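DnaJ homolog subfamily C member 27-A (Xenopus laevis, PDB 6JMG) binds GTP and magnesium through a Rab-type small GTPase domain, carries a J domain behind it, and is possibly involved in regulating the MEK/ERK pathway. Local coordinates at residues A[76-79]-A[80-83]; A[108-111]-A[112-115]; A[228-231]-A[232-236]; A[235-238]-A[239-243]; A[253-256]-A[257-261]. All blocks are in the same frame, centred on the assembly; numbering follows the deposited sequence.

Interaction 1. Residues A[76-79]-A[80-83]; sequences PFFY and EVRN
Two torsions bring Tyr79 and Asn83 together. Tyr79 holds CG anti to the backbone N (chi1 172°), which lays its ring alongside the next turn. Asn83 holds CG anti to the carbonyl carbon (chi1 -75°), and this turns its amide back over that ring. The amide stands over one face, offset toward the rim, with the two planes at about 90°. Asn83 ND2 comes 3.6 Å from Tyr79 CZ, while Asn83 OD1 lies 3.4 Å from Tyr79 CE1.

Arg82 reaches the same ring at its edge. Its chain bends at chi3, and NH2 lies near the ring plane, 3.9 Å from Tyr79 CD1. One guanidinium face rests on the backbone of the turn before, with Arg82 NH2 3.6 Å from Tyr79 CA. Phe78 is the N-cap residue of this short helix. Its carbonyl O accepts from Arg82 N at 3.0 Å. A weak bond of 3.2 Å runs from Asn83 N to Tyr79 O. On the other flank Phe78 CD1 meets Val81 CG2 at 4.2 Å, the two side chains pointing the same way. Phe77 CD1 sits over the centre of one Phe78 ring face.

The contact belongs to the switch II region, in the loop after strand 63-72 and the short helix 79-82 that it leads into. Residues 71-75, just before, probably bind GTP as in relatives. Arg82 forms a salt bridge to Glu113 of helix 107-117, and its NH1 bonds to Ala73 O. Tyr79 and Asn83 also rest on that helix, whereas Phe78 packs against Ile49, next to the magnesium ligand Thr48.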
loop_
_atom_site.group_PDB
_atom_site.type_symbol
_atom_site.label_atom_id
_atom_site.label_comp_id
_atom_site.label_asym_id
_atom_site.label_seq_id
_atom_site.Cartn_x
_atom_site.Cartn_y
_atom_site.Cartn_z
ATOM N N PRO A 76 -18.654 -10.280 0.968
ATOM C CA PRO A 76 -19.042 -8.873 1.214
ATOM C C PRO A 76 -19.987 -8.685 2.390
ATOM O O PRO A 76 -20.014 -7.592 2.976
ATOM C CB PRO A 76 -19.708 -8.452 -0.102
ATOM C CG PRO A 76 -20.112 -9.737 -0.753
ATOM C CD PRO A 76 -19.078 -10.758 -0.354
ATOM N N PHE A 77 -20.755 -9.713 2.764
ATOM C CA PHE A 77 -21.626 -9.607 3.931
ATOM C C PHE A 77 -20.862 -9.118 5.156
ATOM O O PHE A 77 -21.440 -8.469 6.033
ATOM C CB PHE A 77 -22.285 -10.967 4.203
ATOM C CG PHE A 77 -23.089 -11.022 5.484
ATOM C CD1 PHE A 77 -22.475 -11.280 6.711
ATOM C CD2 PHE A 77 -24.461 -10.841 5.459
ATOM C CE1 PHE A 77 -23.211 -11.333 7.876
ATOM C CE2 PHE A 77 -25.201 -10.902 6.621
ATOM C CZ PHE A 77 -24.573 -11.137 7.834
ATOM N N PHE A 78 -19.569 -9.433 5.242
ATOM C CA PHE A 78 -18.752 -9.097 6.397
ATOM C C PHE A 78 -18.016 -7.775 6.240
ATOM O O PHE A 78 -17.074 -7.507 7.003
ATOM C CB PHE A 78 -17.770 -10.229 6.681
ATOM C CG PHE A 78 -18.432 -11.480 7.168
ATOM C CD1 PHE A 78 -19.096 -11.498 8.387
ATOM C CD2 PHE A 78 -18.412 -12.636 6.402
ATOM C CE1 PHE A 78 -19.719 -12.644 8.829
ATOM C CE2 PHE A 78 -19.033 -13.785 6.847
ATOM C CZ PHE A 78 -19.684 -13.791 8.059
ATOM N N TYR A 79 -18.460 -6.930 5.307
ATOM C CA TYR A 79 -17.863 -5.609 5.136
ATOM C C TYR A 79 -17.781 -4.856 6.461
ATOM O O TYR A 79 -16.712 -4.364 6.852
ATOM C CB TYR A 79 -18.685 -4.829 4.117
ATOM C CG TYR A 79 -18.295 -3.388 3.976
ATOM C CD1 TYR A 79 -17.046 -3.036 3.478
ATOM C CD2 TYR A 79 -19.177 -2.378 4.321
ATOM C CE1 TYR A 79 -16.681 -1.714 3.336
ATOM C CE2 TYR A 79 -18.828 -1.053 4.180
ATOM C CZ TYR A 79 -17.577 -0.722 3.688
ATOM O OH TYR A 79 -17.226 0.603 3.554
ATOM N N GLU A 80 -18.909 -4.776 7.179
ATOM C CA GLU A 80 -18.960 -3.975 8.397
ATOM C C GLU A 80 -18.135 -4.596 9.515
ATOM O O GLU A 80 -17.627 -3.876 10.385
ATOM C CB GLU A 80 -20.407 -3.796 8.842
ATOM C CG GLU A 80 -21.202 -2.835 7.967
ATOM C CD GLU A 80 -21.948 -3.539 6.835
ATOM O OE1 GLU A 80 -21.611 -4.707 6.518
ATOM O OE2 GLU A 80 -22.882 -2.926 6.270
ATOM N N VAL A 81 -17.999 -5.924 9.517
ATOM C CA VAL A 81 -17.165 -6.582 10.518
ATOM C C VAL A 81 -15.692 -6.278 10.267
ATOM O O VAL A 81 -14.916 -6.073 11.216
ATOM C CB VAL A 81 -17.446 -8.094 10.549
ATOM C CG1 VAL A 81 -16.373 -8.801 11.347
ATOM C CG2 VAL A 81 -18.839 -8.382 11.133
ATOM N N ARG A 82 -15.280 -6.248 8.988
ATOM C CA ARG A 82 -13.862 -6.074 8.666
ATOM C C ARG A 82 -13.378 -4.651 8.903
ATOM O O ARG A 82 -12.204 -4.457 9.242
ATOM C CB ARG A 82 -13.583 -6.383 7.192
ATOM C CG ARG A 82 -13.905 -7.732 6.693
ATOM C CD ARG A 82 -13.414 -7.856 5.253
ATOM N NE ARG A 82 -14.089 -6.986 4.286
ATOM C CZ ARG A 82 -14.984 -7.402 3.380
ATOM N NH1 ARG A 82 -15.335 -8.685 3.305
ATOM N NH2 ARG A 82 -15.540 -6.533 2.538
ATOM N N ASN A 83 -14.265 -3.652 8.775
ATOM C CA ASN A 83 -13.811 -2.258 8.745
ATOM C C ASN A 83 -12.993 -1.868 9.973
ATOM O O ASN A 83 -12.085 -1.042 9.865
ATOM C CB ASN A 83 -15.008 -1.319 8.640
ATOM C CG ASN A 83 -15.606 -1.304 7.266
ATOM O OD1 ASN A 83 -14.982 -1.751 6.302
ATOM N ND2 ASN A 83 -16.827 -0.792 7.159
#

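Interaction 2. Residues A[108-111]-A[112-115]; sequences DGWL and AEMK
Trp110, Leu111 and Met114 form the packed side of this helical turn, and all three are buried. Met114 points onto Ile20 and Met22 of strand 15-22, and Leu111 onto Phe129 of strand 128-134. The backbone is regular here: Met114 N bonds to Trp110 O at 3.0 Å, and Lys115 N to Leu111 O at 2.8 Å.

Glu113 is a looser neighbour of the indole. The two side chains run side by side in the same direction, with ring and carboxylate planes 34° apart. Glu113 OE1 approaches Trp110 CZ3 obliquely, at 4.2 Å. The extended Glu113 chain, with CG anti to the backbone N (chi1 166°), carries the carboxylate alongside the indole. Glu113 CB lies 3.5 Å from Gly109 O.

The outer side is looser still. Gly109 and Ala112 are exposed, and Ala112 CB meets little more than the carbonyls of the turn before, with Gly109 O at 3.5 Å. Lys115 runs its CB, CG and CD past Leu111 O, CB nearest at 3.3 Å.

Besides Arg82, Glu113 OE1 has a hydrogen bond with Tyr86 OH, so the carboxylate probably stays ionised. Trp110 NE1 donates to Asn24 OD1, which ties the indole to the P-loop.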
loop_
_atom_site.group_PDB
_atom_site.type_symbol
_atom_site.label_atom_id
_atom_site.label_comp_id
_atom_site.label_asym_id
_atom_site.label_seq_id
_atom_site.Cartn_x
_atom_site.Cartn_y
_atom_site.Cartn_z
ATOM N N ASP A 108 -8.756 -4.168 -7.031
ATOM C CA ASP A 108 -8.829 -2.711 -6.943
ATOM C C ASP A 108 -9.866 -2.290 -5.911
ATOM O O ASP A 108 -9.634 -1.353 -5.133
ATOM C CB ASP A 108 -9.126 -2.100 -8.314
ATOM C CG ASP A 108 -7.886 -2.037 -9.226
ATOM O OD1 ASP A 108 -6.858 -1.466 -8.802
ATOM O OD2 ASP A 108 -7.946 -2.545 -10.374
ATOM N N GLY A 109 -11.000 -3.001 -5.865
ATOM C CA GLY A 109 -12.017 -2.713 -4.861
ATOM C C GLY A 109 -11.531 -2.966 -3.439
ATOM O O GLY A 109 -11.875 -2.222 -2.515
ATOM N N TRP A 110 -10.722 -4.017 -3.244
ATOM C CA TRP A 110 -10.161 -4.270 -1.918
ATOM C C TRP A 110 -9.262 -3.125 -1.484
ATOM O O TRP A 110 -9.335 -2.674 -0.335
ATOM C CB TRP A 110 -9.400 -5.607 -1.889
ATOM C CG TRP A 110 -10.333 -6.772 -1.725
ATOM C CD1 TRP A 110 -10.835 -7.572 -2.720
ATOM C CD2 TRP A 110 -10.928 -7.235 -0.506
ATOM N NE1 TRP A 110 -11.689 -8.515 -2.189
ATOM C CE2 TRP A 110 -11.766 -8.327 -0.834
ATOM C CE3 TRP A 110 -10.832 -6.836 0.831
ATOM C CZ2 TRP A 110 -12.497 -9.022 0.126
ATOM C CZ3 TRP A 110 -11.548 -7.537 1.787
ATOM C CH2 TRP A 110 -12.364 -8.620 1.432
ATOM N N LEU A 111 -8.408 -2.637 -2.382
ATOM C CA LEU A 111 -7.570 -1.493 -2.038
ATOM C C LEU A 111 -8.428 -0.280 -1.698
ATOM O O LEU A 111 -8.153 0.437 -0.729
ATOM C CB LEU A 111 -6.624 -1.171 -3.191
ATOM C CG LEU A 111 -5.520 -2.192 -3.443
ATOM C CD1 LEU A 111 -4.532 -1.686 -4.462
ATOM C CD2 LEU A 111 -4.813 -2.505 -2.149
ATOM N N ALA A 112 -9.494 -0.059 -2.470
ATOM C CA ALA A 112 -10.380 1.065 -2.199
ATOM C C ALA A 112 -11.020 0.939 -0.825
ATOM O O ALA A 112 -11.125 1.921 -0.079
ATOM C CB ALA A 112 -11.457 1.153 -3.280
ATOM N N GLU A 113 -11.453 -0.268 -0.472
ATOM C CA GLU A 113 -12.131 -0.455 0.801
ATOM C C GLU A 113 -11.181 -0.218 1.962
ATOM O O GLU A 113 -11.529 0.467 2.929
ATOM C CB GLU A 113 -12.729 -1.852 0.856
ATOM C CG GLU A 113 -13.154 -2.255 2.217
ATOM C CD GLU A 113 -13.910 -3.534 2.190
ATOM O OE1 GLU A 113 -13.805 -4.292 3.176
ATOM O OE2 GLU A 113 -14.592 -3.783 1.171
ATOM N N MET A 114 -9.962 -0.732 1.862
ATOM C CA MET A 114 -8.959 -0.433 2.872
ATOM C C MET A 114 -8.646 1.054 2.906
ATOM O O MET A 114 -8.630 1.665 3.980
ATOM C CB MET A 114 -7.678 -1.230 2.605
ATOM C CG MET A 114 -6.638 -1.111 3.721
ATOM S SD MET A 114 -5.049 -1.883 3.375
ATOM C CE MET A 114 -4.432 -2.018 5.037
ATOM N N LYS A 115 -8.428 1.662 1.731
ATOM C CA LYS A 115 -8.022 3.065 1.693
ATOM C C LYS A 115 -9.043 3.987 2.346
ATOM O O LYS A 115 -8.649 4.990 2.954
ATOM C CB LYS A 115 -7.768 3.523 0.261
ATOM C CG LYS A 115 -6.310 3.596 -0.132
ATOM C CD LYS A 115 -6.148 3.861 -1.635
ATOM C CE LYS A 115 -4.732 3.554 -2.124
ATOM N NZ LYS A 115 -4.667 3.372 -3.608
#

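Interaction 3. Residues A[228-231]-A[232-236]; sequences ATRD and EVNKA
A capping box closes the first turn of helix 230-244, with Thr229 as N-cap and Glu232 three residues on. Glu232 N donates to Thr229 OG1. The 2.4 Å between these two atoms is very short, and its exact value is doubtful at this resolution. In return Thr229 N donates to Glu232 OE1 at 2.9 Å, a weak bond with an N-H...O angle of 124°. The side chains cross at about a right angle. Glu232 has CG anti to its carbonyl carbon (chi1 -68°), and the extended chain beyond brings the carboxylate back to the Thr229 N. Thr229 CG2 lies near this carboxylate.

Just outside the box, Ala228 CB touches Val233 CG1 at 4.0 Å. Residues in these two places around an N-cap make a hydrophobic staple, and the pair fits that pattern. This is helix II of the J domain, the first of its two long helices, and it leads to the His-Pro-Asp loop. Val233 turns its flank to Leu268 and Leu269 of helix 254-278.

One turn further, Asn234 lies alongside Arg230, its ND2 3.8 Å from Arg230 CG. The Asn234 OD1 end accepts from Arg265 NE on helix 254-278, so the amide also bridges the two helices. Asp231 and Lys235 run side by side on the exposed face, with Asp231 OD1 4.1 Å from Lys235 CG. Their charged ends do not meet, since Lys235 NZ stays 6.3 Å from Asp231 OD1. The carboxylates of Asp231 and Glu232 lie at the amino end of the helix, where its dipole would tend to stabilise negative charge.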
loop_
_atom_site.group_PDB
_atom_site.type_symbol
_atom_site.label_atom_id
_atom_site.label_comp_id
_atom_site.label_asym_id
_atom_site.label_seq_id
_atom_site.Cartn_x
_atom_site.Cartn_y
_atom_site.Cartn_z
ATOM N N ALA A 228 -8.129 31.418 -6.286
ATOM C CA ALA A 228 -8.351 29.998 -6.067
ATOM C C ALA A 228 -8.770 29.800 -4.615
ATOM O O ALA A 228 -8.244 30.467 -3.723
ATOM C CB ALA A 228 -7.085 29.203 -6.381
ATOM N N THR A 229 -9.774 28.953 -4.385
ATOM C CA THR A 229 -10.085 28.489 -3.035
ATOM C C THR A 229 -8.825 28.087 -2.274
ATOM O O THR A 229 -7.858 27.577 -2.846
ATOM C CB THR A 229 -11.049 27.296 -3.043
ATOM O OG1 THR A 229 -10.297 26.077 -3.124
ATOM C CG2 THR A 229 -12.011 27.378 -4.194
ATOM N N ARG A 230 -8.860 28.308 -0.958
ATOM C CA ARG A 230 -7.962 27.588 -0.056
ATOM C C ARG A 230 -7.980 26.090 -0.335
ATOM O O ARG A 230 -6.938 25.428 -0.271
ATOM C CB ARG A 230 -8.334 27.862 1.410
ATOM C CG ARG A 230 -8.053 26.692 2.366
ATOM C CD ARG A 230 -7.659 27.142 3.783
ATOM N NE ARG A 230 -8.656 28.031 4.379
ATOM C CZ ARG A 230 -9.686 27.619 5.118
ATOM N NH1 ARG A 230 -9.856 26.323 5.367
ATOM N NH2 ARG A 230 -10.545 28.504 5.611
ATOM N N ASP A 231 -9.146 25.531 -0.656
ATOM C CA ASP A 231 -9.185 24.089 -0.864
ATOM C C ASP A 231 -8.474 23.704 -2.155
ATOM O O ASP A 231 -7.914 22.603 -2.251
ATOM C CB ASP A 231 -10.626 23.582 -0.869
ATOM C CG ASP A 231 -10.712 22.074 -0.678
ATOM O OD1 ASP A 231 -9.849 21.501 0.028
ATOM O OD2 ASP A 231 -11.631 21.455 -1.255
ATOM N N GLU A 232 -8.449 24.602 -3.142
ATOM C CA GLU A 232 -7.727 24.290 -4.368
ATOM C C GLU A 232 -6.222 24.409 -4.188
ATOM O O GLU A 232 -5.477 23.571 -4.704
ATOM C CB GLU A 232 -8.193 25.185 -5.510
ATOM C CG GLU A 232 -9.598 24.885 -5.927
ATOM C CD GLU A 232 -10.246 26.046 -6.615
ATOM O OE1 GLU A 232 -9.622 27.126 -6.684
ATOM O OE2 GLU A 232 -11.399 25.883 -7.056
ATOM N N VAL A 233 -5.747 25.415 -3.446
ATOM C CA VAL A 233 -4.303 25.482 -3.274
ATOM C C VAL A 233 -3.850 24.356 -2.357
ATOM O O VAL A 233 -2.764 23.790 -2.546
ATOM C CB VAL A 233 -3.842 26.859 -2.755
ATOM C CG1 VAL A 233 -4.547 27.997 -3.474
ATOM C CG2 VAL A 233 -4.066 26.943 -1.350
ATOM N N ASN A 234 -4.701 23.943 -1.418
ATOM C CA ASN A 234 -4.391 22.749 -0.636
ATOM C C ASN A 234 -4.226 21.542 -1.533
ATOM O O ASN A 234 -3.281 20.770 -1.371
ATOM C CB ASN A 234 -5.465 22.484 0.407
ATOM C CG ASN A 234 -5.243 23.283 1.656
ATOM O OD1 ASN A 234 -4.148 23.829 1.877
ATOM N ND2 ASN A 234 -6.278 23.390 2.472
ATOM N N LYS A 235 -5.135 21.360 -2.495
ATOM C CA LYS A 235 -5.087 20.120 -3.254
ATOM C C LYS A 235 -4.027 20.161 -4.338
ATOM O O LYS A 235 -3.413 19.130 -4.633
ATOM C CB LYS A 235 -6.456 19.799 -3.862
ATOM C CG LYS A 235 -7.608 19.609 -2.851
ATOM C CD LYS A 235 -7.408 18.515 -1.750
ATOM C CE LYS A 235 -6.443 17.359 -2.077
ATOM N NZ LYS A 235 -6.408 16.318 -1.001
ATOM N N ALA A 236 -3.723 21.344 -4.862
ATOM C CA ALA A 236 -2.536 21.483 -5.695
ATOM C C ALA A 236 -1.280 21.167 -4.895
ATOM O O ALA A 236 -0.399 20.433 -5.365
ATOM C CB ALA A 236 -2.470 22.895 -6.285
#

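Interaction 4. Residues A[235-238]-A[239-243]; sequences KAYR and KLAVL
This is a CH-pi contact one helical turn long, on the face of J-domain helix 230-244 that meets helix 254-278. Ala241 CB sits over one face of the Tyr237 ring, 4.0 Å from its centroid and 28° off the ring normal. The methyl is displaced toward the phenol end: Ala241 CB lies 3.6 Å from Tyr237 CZ. The Tyr237 torsion explains this, because CG trans to the backbone N (chi1 161°) lays the ring along the following turn, beside Ala241. The backbone holds the pair in step through Ala241 N to Tyr237 O, 2.8 Å.

Val242 N also bonds to Arg238 O, at 3.0 Å. Ala236 O is held less well, taking weak bonds from Lys239 N and Leu240 N. Beyond the ring, Tyr237 touches Phe258, Val261 and Arg265. Leu240 is buried against Val261, and it also meets Ser208 and Arg211 of helix 203-213.

Lys235, Arg238 and Lys239 are exposed. Lys239 curls back over the turn before, its CE 3.6 Å from Lys235 O. The chemistry is thus divided by side: mainly apolar contacts, aromatic and aliphatic, toward the neighbouring helices, and a strongly basic surface facing solvent.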
loop_
_atom_site.group_PDB
_atom_site.type_symbol
_atom_site.label_atom_id
_atom_site.label_comp_id
_atom_site.label_asym_id
_atom_site.label_seq_id
_atom_site.Cartn_x
_atom_site.Cartn_y
_atom_site.Cartn_z
ATOM N N LYS A 235 -5.135 21.360 -2.495
ATOM C CA LYS A 235 -5.087 20.120 -3.254
ATOM C C LYS A 235 -4.027 20.161 -4.338
ATOM O O LYS A 235 -3.413 19.130 -4.633
ATOM C CB LYS A 235 -6.456 19.799 -3.862
ATOM C CG LYS A 235 -7.608 19.609 -2.851
ATOM C CD LYS A 235 -7.408 18.515 -1.750
ATOM C CE LYS A 235 -6.443 17.359 -2.077
ATOM N NZ LYS A 235 -6.408 16.318 -1.001
ATOM N N ALA A 236 -3.723 21.344 -4.862
ATOM C CA ALA A 236 -2.536 21.483 -5.695
ATOM C C ALA A 236 -1.280 21.167 -4.895
ATOM O O ALA A 236 -0.399 20.433 -5.365
ATOM C CB ALA A 236 -2.470 22.895 -6.285
ATOM N N TYR A 237 -1.200 21.678 -3.663
ATOM C CA TYR A 237 0.007 21.487 -2.878
ATOM C C TYR A 237 0.255 20.014 -2.593
ATOM O O TYR A 237 1.400 19.550 -2.682
ATOM C CB TYR A 237 -0.044 22.279 -1.557
ATOM C CG TYR A 237 0.955 21.729 -0.548
ATOM C CD1 TYR A 237 2.287 22.134 -0.571
ATOM C CD2 TYR A 237 0.583 20.758 0.380
ATOM C CE1 TYR A 237 3.221 21.598 0.313
ATOM C CE2 TYR A 237 1.508 20.219 1.263
ATOM C CZ TYR A 237 2.822 20.644 1.229
ATOM O OH TYR A 237 3.734 20.112 2.112
ATOM N N ARG A 238 -0.786 19.258 -2.223
ATOM C CA ARG A 238 -0.506 17.894 -1.783
ATOM C C ARG A 238 -0.043 17.018 -2.941
ATOM O O ARG A 238 0.723 16.071 -2.722
ATOM C CB ARG A 238 -1.724 17.265 -1.103
ATOM C CG ARG A 238 -2.565 18.240 -0.329
ATOM C CD ARG A 238 -3.435 17.620 0.748
ATOM N NE ARG A 238 -3.930 18.688 1.616
ATOM C CZ ARG A 238 -5.206 18.995 1.808
ATOM N NH1 ARG A 238 -6.147 18.299 1.201
ATOM N NH2 ARG A 238 -5.533 20.004 2.609
ATOM N N LYS A 239 -0.411 17.346 -4.181
ATOM C CA LYS A 239 0.054 16.466 -5.244
ATOM C C LYS A 239 1.512 16.729 -5.578
ATOM O O LYS A 239 2.249 15.789 -5.903
ATOM C CB LYS A 239 -0.812 16.625 -6.498
ATOM C CG LYS A 239 -2.154 15.924 -6.402
ATOM C CD LYS A 239 -3.130 16.386 -7.468
ATOM C CE LYS A 239 -2.872 17.816 -7.901
ATOM N NZ LYS A 239 -4.027 18.381 -8.662
ATOM N N LEU A 240 1.958 17.969 -5.390
ATOM C CA LEU A 240 3.375 18.281 -5.495
ATOM C C LEU A 240 4.157 17.744 -4.297
ATOM O O LEU A 240 5.275 17.245 -4.454
ATOM C CB LEU A 240 3.548 19.793 -5.620
ATOM C CG LEU A 240 3.229 20.361 -7.000
ATOM C CD1 LEU A 240 3.183 21.891 -6.997
ATOM C CD2 LEU A 240 4.241 19.846 -8.010
ATOM N N ALA A 241 3.584 17.821 -3.095
ATOM C CA ALA A 241 4.274 17.301 -1.921
ATOM C C ALA A 241 4.552 15.809 -2.036
ATOM O O ALA A 241 5.642 15.348 -1.666
ATOM C CB ALA A 241 3.478 17.598 -0.654
ATOM N N VAL A 242 3.569 15.022 -2.482
ATOM C CA VAL A 242 3.850 13.591 -2.640
ATOM C C VAL A 242 4.845 13.365 -3.769
ATOM O O VAL A 242 5.618 12.402 -3.746
ATOM C CB VAL A 242 2.568 12.766 -2.855
ATOM C CG1 VAL A 242 1.505 13.171 -1.859
ATOM C CG2 VAL A 242 2.078 12.887 -4.279
ATOM N N LEU A 243 4.851 14.249 -4.765
ATOM C CA LEU A 243 5.737 14.071 -5.903
ATOM C C LEU A 243 7.177 14.405 -5.532
ATOM O O LEU A 243 8.104 13.686 -5.919
ATOM C CB LEU A 243 5.250 14.948 -7.065
ATOM C CG LEU A 243 5.917 14.802 -8.436
ATOM C CD1 LEU A 243 5.705 13.398 -9.010
ATOM C CD2 LEU A 243 5.370 15.856 -9.383
#

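Interaction 5. Residues A[253-256]-A[257-261]; sequences GSED and AFKAV
Lys259 reaches back toward Glu255 along the outer face of helix 254-278. Its CB starts over the turn before, 3.4 Å from Glu255 O and 3.7 Å from Asp256 O. CG, trans to the backbone N (chi1 180°), and CD then carry the chain outward. A bend at chi3 (-36°) turns CE and NZ back toward Glu255. At the tip, NZ stops 4.4 Å from Glu255 OE1 and 5.1 Å from Asp256 OD1. Neither pair is a salt bridge.

The backbone beneath is well formed. Gly253 is the N-cap residue, and its O accepts from Ala257 N at 3.0 Å, in the carbonyl plane. Gly253 has a positive phi (84°), at which a side chain would be jammed against the preceding carbonyl. Phe258 N bonds to Ser254 O at 2.7 Å, and Lys259 N to Glu255 O at 2.9 Å.

The inner side belongs to the J-domain core. Ala257 CB lies over the first turn, 3.6 Å from Ser254 O, and packs on Ile209 of helix 203-213. Phe258 leads its ring away to Tyr237 and Ala241 of helix 230-244. That ring also meets His245 and Pro246, which match the start of the His-Pro-Asp motif of J domains. Ser254 OG is held by the loop, bonded to Ala251 O and Cys249 O.

The lysine probably feels only a mild pull from the two carboxylates near the start of the helix, in an exposed place where solvent would screen them. The turn itself rests on its backbone bonds and buried carbon contacts.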
loop_
_atom_site.group_PDB
_atom_site.type_symbol
_atom_site.label_atom_id
_atom_site.label_comp_id
_atom_site.label_asym_id
_atom_site.label_seq_id
_atom_site.Cartn_x
_atom_site.Cartn_y
_atom_site.Cartn_z
ATOM N N GLY A 253 18.020 18.449 -6.131
ATOM C CA GLY A 253 17.247 19.667 -6.025
ATOM C C GLY A 253 15.811 19.502 -5.574
ATOM O O GLY A 253 15.104 20.512 -5.449
ATOM N N SER A 254 15.352 18.273 -5.320
ATOM C CA SER A 254 13.977 18.081 -4.866
ATOM C C SER A 254 13.720 18.723 -3.501
ATOM O O SER A 254 12.613 19.203 -3.241
ATOM C CB SER A 254 13.658 16.585 -4.814
ATOM O OG SER A 254 14.653 15.901 -4.066
ATOM N N GLU A 255 14.720 18.764 -2.629
ATOM C CA GLU A 255 14.528 19.453 -1.361
ATOM C C GLU A 255 14.227 20.932 -1.578
ATOM O O GLU A 255 13.340 21.489 -0.923
ATOM C CB GLU A 255 15.748 19.255 -0.473
ATOM C CG GLU A 255 15.696 20.003 0.821
ATOM C CD GLU A 255 17.045 20.031 1.523
ATOM O OE1 GLU A 255 17.387 21.089 2.119
ATOM O OE2 GLU A 255 17.752 18.992 1.473
ATOM N N ASP A 256 14.929 21.585 -2.511
ATOM C CA ASP A 256 14.660 23.007 -2.728
ATOM C C ASP A 256 13.316 23.197 -3.414
ATOM O O ASP A 256 12.583 24.150 -3.120
ATOM C CB ASP A 256 15.768 23.662 -3.551
ATOM C CG ASP A 256 17.142 23.400 -2.986
ATOM O OD1 ASP A 256 17.420 23.858 -1.855
ATOM O OD2 ASP A 256 17.940 22.729 -3.680
ATOM N N ALA A 257 12.975 22.288 -4.322
ATOM C CA ALA A 257 11.668 22.340 -4.954
ATOM C C ALA A 257 10.562 22.135 -3.934
ATOM O O ALA A 257 9.555 22.857 -3.942
ATOM C CB ALA A 257 11.587 21.281 -6.044
ATOM N N PHE A 258 10.735 21.160 -3.035
ATOM C CA PHE A 258 9.750 20.964 -1.982
ATOM C C PHE A 258 9.617 22.208 -1.108
ATOM O O PHE A 258 8.513 22.718 -0.900
ATOM C CB PHE A 258 10.122 19.772 -1.131
ATOM C CG PHE A 258 9.153 19.522 -0.028
ATOM C CD1 PHE A 258 7.841 19.155 -0.316
ATOM C CD2 PHE A 258 9.530 19.672 1.286
ATOM C CE1 PHE A 258 6.950 18.917 0.682
ATOM C CE2 PHE A 258 8.618 19.443 2.305
ATOM C CZ PHE A 258 7.335 19.065 2.001
ATOM N N LYS A 259 10.744 22.741 -0.631
ATOM C CA LYS A 259 10.714 23.969 0.154
ATOM C C LYS A 259 10.005 25.094 -0.601
ATOM O O LYS A 259 9.262 25.888 -0.002
ATOM C CB LYS A 259 12.144 24.376 0.523
ATOM C CG LYS A 259 12.239 25.652 1.357
ATOM C CD LYS A 259 13.689 26.058 1.644
ATOM C CE LYS A 259 14.594 24.834 1.867
ATOM N NZ LYS A 259 15.766 25.100 2.775
ATOM N N ALA A 260 10.203 25.170 -1.920
ATOM C CA ALA A 260 9.586 26.248 -2.682
ATOM C C ALA A 260 8.081 26.064 -2.744
ATOM O O ALA A 260 7.316 27.030 -2.615
ATOM C CB ALA A 260 10.181 26.309 -4.087
ATOM N N VAL A 261 7.648 24.821 -2.928
ATOM C CA VAL A 261 6.226 24.509 -2.948
ATOM C C VAL A 261 5.595 24.815 -1.587
ATOM O O VAL A 261 4.514 25.421 -1.498
ATOM C CB VAL A 261 6.045 23.043 -3.385
ATOM C CG1 VAL A 261 4.758 22.462 -2.860
ATOM C CG2 VAL A 261 6.092 22.967 -4.898
#

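The five contacts come in order along the chain, 3 and 4 overlapping, and fall into two domains. Interactions 1 and 2 belong to the GTPase domain, their centres 13 Å apart. There helix 79-82 lies against helix 107-117, and Arg82 NH2 meets Glu113 OE1 in a 2.9 Å salt bridge. Interactions 3, 4 and 5 belong to the J domain. Interactions 3 and 4 share Lys235 and Ala236 on helix 230-244. Interaction 5 starts the next helix, 254-278, and touches interaction 4 through Tyr237, Leu240, Ala241, Phe258 and Val261. Interactions 2 and 4 come nearest between the groups, at about 11 Å between atoms. The GTPase-domain and J-domain contacts do not touch, consistent with two domains joined by a linker.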